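Local coordinates for protein rhamnosidase B (Bacillus sp., PDB 2OKX) that probably hydrolyses terminal alpha-L-rhamnose units from rhamnose-bearing glycosides, acting as an alpha-L-rhamnosidase of glycoside hydrolase family 78, at residues 154-159 with 486-491; 19-24 with 135-140. All coordinates share one frame; numbering follows the deposited sequence.

How the contacts relate
The centres of the two contacts lie about 12 Å apart, on the same side of the chain's centre. Along the chain they come in series: contact 2 (19-24 with 135-140) closes before contact 1 (154-159 with 486-491) opens. Contact 2 joins the start of strand 22-31, the middle strand of a seven-strand antiparallel sheet, to the loop that follows strand 130-133; contact 1 pairs strand 153-155, of the N-terminal domain, in parallel with strand 485-489 of the concanavalin-like domain. The two meet directly, through a salt bridge of 2.9 Å from Arg138 NH2 to Glu158 OE1 and through packing of Ile154 CD1 on Gln137 CG. Loop 135-140 thus touches both strand 22-31 and strand 153-155, and the latter joins the concanavalin-like sheet.

Contact 1: residues 154-159 with 486-491; sequences IDAREL and FRYICR
Ile489 leans on both members of an ion pair, the carboxylate of Asp155 and the guanidinium of Arg157. Its CG2 sits over one face of the guanidinium, toward the rim and 3.7 Å from Arg157 NH2, while its CB approaches Asp155 OD2. Arg157 grips the acid side-on: NE meets the syn lone pair of Asp155 OD2, and NH2 forms a salt bridge of 2.7 Å with Asp155 OD1. Asp155 CG stands anti to its backbone N (chi1 -173°), beside the carbonyl carbon. OD2 also accepts from the backbone N of Arg157 at 3.0 Å, closing an Asx turn. An alanine in place of Asp155 would probably leave the Arg157 guanidinium without its countercharge and free to turn off Ile489, and the turn without its bond. Beyond the ion pair, Ala156 CB presses obliquely on the Tyr488 ring, 3.6 Å from CZ, while the Tyr488 hydroxyl is hydrogen-bonded to Gln495. Ala156 CB also lies over one face of the Arg491 guanidinium, whose NH2 donates to Leu159 O at 3.0 Å from above the carbonyl plane. Water 1 joins Arg491 NE to Ala156 O. Backbone bonds from Ile154 N to Arg487 O, Ile489 N to Ile154 O and Ala156 N to Ile489 O set the register. This is parallel beta pairing, through which a short strand of the N-terminal domain extends a sheet of the concanavalin-like domain.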
loop_
_atom_site.group_PDB
_atom_site.type_symbol
_atom_site.label_atom_id
_atom_site.label_comp_id
_atom_site.label_asym_id
_atom_site.label_seq_id
_atom_site.Cartn_x
_atom_site.Cartn_y
_atom_site.Cartn_z
ATOM N N ILE A 154 -21.919 2.125 6.460
ATOM C CA ILE A 154 -22.756 1.221 7.242
ATOM C C ILE A 154 -23.870 1.937 7.989
ATOM O O ILE A 154 -23.611 2.853 8.767
ATOM C CB ILE A 154 -21.912 0.469 8.308
ATOM C CG1 ILE A 154 -20.679 -0.172 7.666
ATOM C CG2 ILE A 154 -22.769 -0.575 9.010
ATOM C CD1 ILE A 154 -20.980 -1.305 6.703
ATOM N N ASP A 155 -25.109 1.514 7.761
ATOM C CA ASP A 155 -26.244 2.105 8.459
ATOM C C ASP A 155 -26.628 1.109 9.547
ATOM O O ASP A 155 -27.309 0.112 9.287
ATOM C CB ASP A 155 -27.410 2.333 7.497
ATOM C CG ASP A 155 -28.551 3.092 8.141
ATOM O OD1 ASP A 155 -29.323 3.745 7.405
ATOM O OD2 ASP A 155 -28.679 3.029 9.383
ATOM N N ALA A 156 -26.172 1.386 10.764
ATOM C CA ALA A 156 -26.410 0.516 11.909
ATOM C C ALA A 156 -27.882 0.300 12.249
ATOM O O ALA A 156 -28.223 -0.639 12.965
ATOM C CB ALA A 156 -25.662 1.057 13.126
ATOM N N ARG A 157 -28.754 1.161 11.745
ATOM C CA ARG A 157 -30.181 1.008 12.012
ATOM C C ARG A 157 -30.732 -0.272 11.379
ATOM O O ARG A 157 -31.770 -0.785 11.799
ATOM C CB ARG A 157 -30.946 2.224 11.491
ATOM C CG ARG A 157 -30.629 3.492 12.254
ATOM C CD ARG A 157 -31.236 4.705 11.590
ATOM N NE ARG A 157 -30.737 4.892 10.231
ATOM C CZ ARG A 157 -31.009 5.957 9.484
ATOM N NH1 ARG A 157 -31.774 6.932 9.967
ATOM N NH2 ARG A 157 -30.519 6.050 8.254
ATOM N N GLU A 158 -30.024 -0.796 10.382
ATOM C CA GLU A 158 -30.447 -2.016 9.697
ATOM C C GLU A 158 -29.519 -3.182 10.011
ATOM O O GLU A 158 -29.636 -4.256 9.420
ATOM C CB GLU A 158 -30.467 -1.791 8.184
ATOM C CG GLU A 158 -31.247 -0.568 7.761
ATOM C CD GLU A 158 -31.190 -0.330 6.268
ATOM O OE1 GLU A 158 -31.645 0.745 5.830
ATOM O OE2 GLU A 158 -30.693 -1.212 5.534
ATOM N N LEU A 159 -28.599 -2.966 10.946
ATOM C CA LEU A 159 -27.636 -3.993 11.324
ATOM C C LEU A 159 -27.995 -4.696 12.631
ATOM O O LEU A 159 -28.295 -4.049 13.634
ATOM C CB LEU A 159 -26.234 -3.368 11.435
ATOM C CG LEU A 159 -25.026 -4.208 11.867
ATOM C CD1 LEU A 159 -25.026 -4.413 13.360
ATOM C CD2 LEU A 159 -25.041 -5.532 11.148
ATOM N N PHE A 486 -14.838 5.999 5.843
ATOM C CA PHE A 486 -15.991 5.161 6.117
ATOM C C PHE A 486 -17.056 6.062 6.725
ATOM O O PHE A 486 -16.750 7.110 7.302
ATOM C CB PHE A 486 -15.664 3.953 7.026
ATOM C CG PHE A 486 -15.550 4.263 8.501
ATOM C CD1 PHE A 486 -14.364 3.998 9.180
ATOM C CD2 PHE A 486 -16.641 4.742 9.229
ATOM C CE1 PHE A 486 -14.264 4.199 10.557
ATOM C CE2 PHE A 486 -16.549 4.946 10.607
ATOM C CZ PHE A 486 -15.359 4.674 11.270
ATOM N N ARG A 487 -18.312 5.695 6.525
ATOM C CA ARG A 487 -19.413 6.441 7.106
ATOM C C ARG A 487 -20.205 5.434 7.912
ATOM O O ARG A 487 -20.484 4.330 7.442
ATOM C CB ARG A 487 -20.319 7.066 6.044
ATOM C CG ARG A 487 -21.674 7.515 6.617
ATOM C CD ARG A 487 -22.400 8.462 5.688
ATOM N NE ARG A 487 -21.722 9.749 5.600
ATOM C CZ ARG A 487 -22.119 10.752 4.826
ATOM N NH1 ARG A 487 -23.199 10.618 4.066
ATOM N NH2 ARG A 487 -21.439 11.892 4.814
ATOM N N TYR A 488 -20.551 5.821 9.129
ATOM C CA TYR A 488 -21.314 4.970 10.025
ATOM C C TYR A 488 -22.537 5.772 10.443
ATOM O O TYR A 488 -22.413 6.903 10.918
ATOM C CB TYR A 488 -20.473 4.628 11.257
ATOM C CG TYR A 488 -21.187 3.792 12.294
ATOM C CD1 TYR A 488 -21.122 2.399 12.263
ATOM C CD2 TYR A 488 -21.928 4.397 13.310
ATOM C CE1 TYR A 488 -21.773 1.629 13.225
ATOM C CE2 TYR A 488 -22.586 3.638 14.275
ATOM C CZ TYR A 488 -22.503 2.258 14.227
ATOM O OH TYR A 488 -23.149 1.511 15.183
ATOM N N ILE A 489 -23.716 5.197 10.235
ATOM C CA ILE A 489 -24.962 5.856 10.603
ATOM C C ILE A 489 -25.465 5.150 11.855
ATOM O O ILE A 489 -25.680 3.938 11.859
ATOM C CB ILE A 489 -26.000 5.753 9.471
ATOM C CG1 ILE A 489 -25.387 6.274 8.168
ATOM C CG2 ILE A 489 -27.231 6.580 9.820
ATOM C CD1 ILE A 489 -26.204 5.977 6.931
ATOM N N CYS A 490 -25.646 5.927 12.913
ATOM C CA CYS A 490 -26.055 5.413 14.216
ATOM C C CYS A 490 -27.455 4.867 14.426
ATOM O O CYS A 490 -28.428 5.359 13.861
ATOM C CB CYS A 490 -25.835 6.492 15.270
ATOM S SG CYS A 490 -24.120 6.996 15.447
ATOM N N ARG A 491 -27.528 3.837 15.260
ATOM C CA ARG A 491 -28.802 3.262 15.649
ATOM C C ARG A 491 -29.013 4.049 16.939
ATOM O O ARG A 491 -28.141 4.826 17.330
ATOM C CB ARG A 491 -28.682 1.765 15.950
ATOM C CG ARG A 491 -27.817 1.416 17.155
ATOM C CD ARG A 491 -28.089 -0.012 17.607
ATOM N NE ARG A 491 -27.805 -0.968 16.541
ATOM C CZ ARG A 491 -26.598 -1.462 16.285
ATOM N NH1 ARG A 491 -25.559 -1.099 17.028
ATOM N NH2 ARG A 491 -26.426 -2.301 15.270
HETATM O O HOH W 1 -30.363 -1.728 15.025
#

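Contact 2: residues 19-24 with 135-140; sequences PRNEWR and GGQRSN
Gln137 reaches from its loop to lie over the indole of Trp23, and its side chain can be followed outward from CB atom by atom. CG, anti to the backbone N (chi1 -175°), comes over one face of the indole toward its rim, 3.7 Å from Trp23 CD2. A bend at chi2 (-96°) then carries CD back across the pyrrole part of the ring, 3.7 Å from Trp23 CG. The amide is thus stacked on the indole, the two planes only 17° apart, although the side chains as a whole cross at about a right angle. At the tip, as modelled, Gln137 OE1 lies 3.0 Å from Asn21 O and Gln137 NE2 3.0 Å from Trp23 N. Which of the two is oxygen and which nitrogen is doubtful, as the amide is probably turned over in the model; turned back, both approaches may be hydrogen bonds.

Ser139 meets the same carbonyl. It has two conformers; in one of them OG donates to Asn21 O at 3.0 Å, from above the carbonyl plane, so this bond is less certain. Ser139 CA adds a C-H...O contact of 3.4 Å to Asn21 O. Arg20 NE donates to water 2, which lies close to Ser139 O. The far end of Arg20 forms a salt bridge with Asp224, and Asn21 OD1 is hydrogen-bonded to Ser141 OG.

Strand 22-31 runs between strands 130-133 and 87-96 of an antiparallel sheet. Trp23 touches Leu93 and Leu95 of strand 87-96 as well as Ile154 of strand 153-155. Gln137, in the loop between strands 130-133 and 153-155, packs on Ile154 as well.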
loop_
_atom_site.group_PDB
_atom_site.type_symbol
_atom_site.label_atom_id
_atom_site.label_comp_id
_atom_site.label_asym_id
_atom_site.label_seq_id
_atom_site.Cartn_x
_atom_site.Cartn_y
_atom_site.Cartn_z
ATOM N N PRO A 19 -20.640 -10.908 -6.113
ATOM C CA PRO A 19 -21.225 -9.574 -5.993
ATOM C C PRO A 19 -20.156 -8.526 -5.704
ATOM O O PRO A 19 -19.094 -8.839 -5.158
ATOM C CB PRO A 19 -22.205 -9.735 -4.839
ATOM C CG PRO A 19 -21.505 -10.722 -3.960
ATOM C CD PRO A 19 -20.990 -11.743 -4.949
ATOM N N ARG A 20 -20.442 -7.286 -6.079
ATOM C CA ARG A 20 -19.505 -6.197 -5.851
ATOM C C ARG A 20 -19.605 -5.674 -4.424
ATOM O O ARG A 20 -20.703 -5.448 -3.912
ATOM C CB ARG A 20 -19.793 -5.035 -6.808
ATOM C CG ARG A 20 -18.937 -3.783 -6.559
ATOM C CD ARG A 20 -19.604 -2.551 -7.159
ATOM N NE ARG A 20 -18.877 -1.298 -6.940
ATOM C CZ ARG A 20 -17.811 -0.906 -7.636
ATOM N NH1 ARG A 20 -17.318 -1.671 -8.607
ATOM N NH2 ARG A 20 -17.261 0.276 -7.389
ATOM N N ASN A 21 -18.450 -5.499 -3.789
ATOM C CA ASN A 21 -18.388 -4.929 -2.446
ATOM C C ASN A 21 -19.507 -5.413 -1.522
ATOM O O ASN A 21 -20.296 -4.616 -1.029
ATOM C CB ASN A 21 -18.443 -3.402 -2.580
ATOM C CG ASN A 21 -18.219 -2.674 -1.263
ATOM O OD1 ASN A 21 -18.545 -1.492 -1.139
ATOM N ND2 ASN A 21 -17.654 -3.364 -0.290
ATOM N N GLU A 22 -19.568 -6.719 -1.282
ATOM C CA GLU A 22 -20.601 -7.264 -0.411
ATOM C C GLU A 22 -20.026 -7.935 0.826
ATOM O O GLU A 22 -19.137 -8.777 0.730
ATOM C CB GLU A 22 -21.467 -8.280 -1.171
ATOM C CG GLU A 22 -22.552 -8.929 -0.312
ATOM C CD GLU A 22 -23.430 -9.896 -1.092
ATOM O OE1 GLU A 22 -23.239 -11.130 -0.967
ATOM O OE2 GLU A 22 -24.306 -9.414 -1.838
ATOM N N TRP A 23 -20.542 -7.553 1.989
ATOM C CA TRP A 23 -20.106 -8.143 3.248
ATOM C C TRP A 23 -21.204 -9.118 3.675
ATOM O O TRP A 23 -22.357 -8.731 3.852
ATOM C CB TRP A 23 -19.896 -7.045 4.298
ATOM C CG TRP A 23 -18.735 -6.134 3.969
ATOM C CD1 TRP A 23 -17.981 -6.143 2.826
ATOM C CD2 TRP A 23 -18.197 -5.093 4.795
ATOM N NE1 TRP A 23 -17.008 -5.174 2.891
ATOM C CE2 TRP A 23 -17.118 -4.515 4.088
ATOM C CE3 TRP A 23 -18.521 -4.592 6.064
ATOM C CZ2 TRP A 23 -16.358 -3.458 4.609
ATOM C CZ3 TRP A 23 -17.764 -3.541 6.581
ATOM C CH2 TRP A 23 -16.696 -2.987 5.853
ATOM N N ARG A 24 -20.840 -10.387 3.820
ATOM C CA ARG A 24 -21.804 -11.419 4.181
ATOM C C ARG A 24 -21.463 -12.166 5.467
ATOM O O ARG A 24 -20.313 -12.536 5.698
ATOM C CB ARG A 24 -21.930 -12.402 3.013
ATOM C CG ARG A 24 -22.806 -13.618 3.267
ATOM C CD ARG A 24 -23.009 -14.396 1.970
ATOM N NE ARG A 24 -23.864 -13.669 1.036
ATOM C CZ ARG A 24 -25.185 -13.567 1.153
ATOM N NH1 ARG A 24 -25.815 -14.151 2.164
ATOM N NH2 ARG A 24 -25.880 -12.873 0.261
ATOM N N GLY A 135 -26.333 -6.482 7.652
ATOM C CA GLY A 135 -27.341 -5.443 7.587
ATOM C C GLY A 135 -26.798 -4.025 7.582
ATOM O O GLY A 135 -25.913 -3.688 8.369
ATOM N N GLY A 136 -27.326 -3.196 6.687
ATOM C CA GLY A 136 -26.894 -1.813 6.612
ATOM C C GLY A 136 -25.642 -1.535 5.793
ATOM O O GLY A 136 -25.339 -0.378 5.517
ATOM N N GLN A 137 -24.913 -2.577 5.407
ATOM C CA GLN A 137 -23.699 -2.386 4.620
ATOM C C GLN A 137 -24.064 -2.086 3.170
ATOM O O GLN A 137 -24.586 -2.946 2.464
ATOM C CB GLN A 137 -22.813 -3.627 4.699
ATOM C CG GLN A 137 -21.469 -3.458 4.000
ATOM C CD GLN A 137 -21.465 -3.996 2.582
ATOM O OE1 GLN A 137 -20.826 -3.434 1.694
ATOM N NE2 GLN A 137 -22.159 -5.104 2.369
ATOM N N ARG A 138 -23.784 -0.860 2.738
ATOM C CA ARG A 138 -24.100 -0.419 1.382
ATOM C C ARG A 138 -23.072 -0.881 0.358
ATOM O O ARG A 138 -21.905 -0.486 0.411
ATOM C CB ARG A 138 -24.201 1.106 1.341
ATOM C CG ARG A 138 -25.105 1.709 2.410
ATOM C CD ARG A 138 -26.454 0.999 2.491
ATOM N NE ARG A 138 -27.407 1.724 3.332
ATOM C CZ ARG A 138 -28.521 1.195 3.832
ATOM N NH1 ARG A 138 -28.833 -0.072 3.584
ATOM N NH2 ARG A 138 -29.325 1.936 4.581
ATOM N N SER A 139 -23.516 -1.709 -0.584
ATOM C CA SER A 139 -22.635 -2.233 -1.616
ATOM C C SER A 139 -22.260 -1.217 -2.686
ATOM O O SER A 139 -21.537 -1.548 -3.625
ATOM C CB SER A 139 -23.263 -3.464 -2.272
ATOM O OG SER A 139 -23.238 -4.569 -1.387
ATOM N N ASN A 140 -22.752 0.010 -2.564
ATOM C CA ASN A 140 -22.403 1.038 -3.538
ATOM C C ASN A 140 -21.388 2.032 -2.960
ATOM O O ASN A 140 -21.137 3.081 -3.557
ATOM C CB ASN A 140 -23.646 1.803 -4.014
ATOM C CG ASN A 140 -24.278 2.647 -2.919
ATOM O OD1 ASN A 140 -24.860 3.701 -3.191
ATOM N ND2 ASN A 140 -24.182 2.185 -1.683
HETATM O O HOH W 2 -19.327 -0.388 -4.296
HETATM O O HOH W 3 -24.427 -7.034 -2.621
#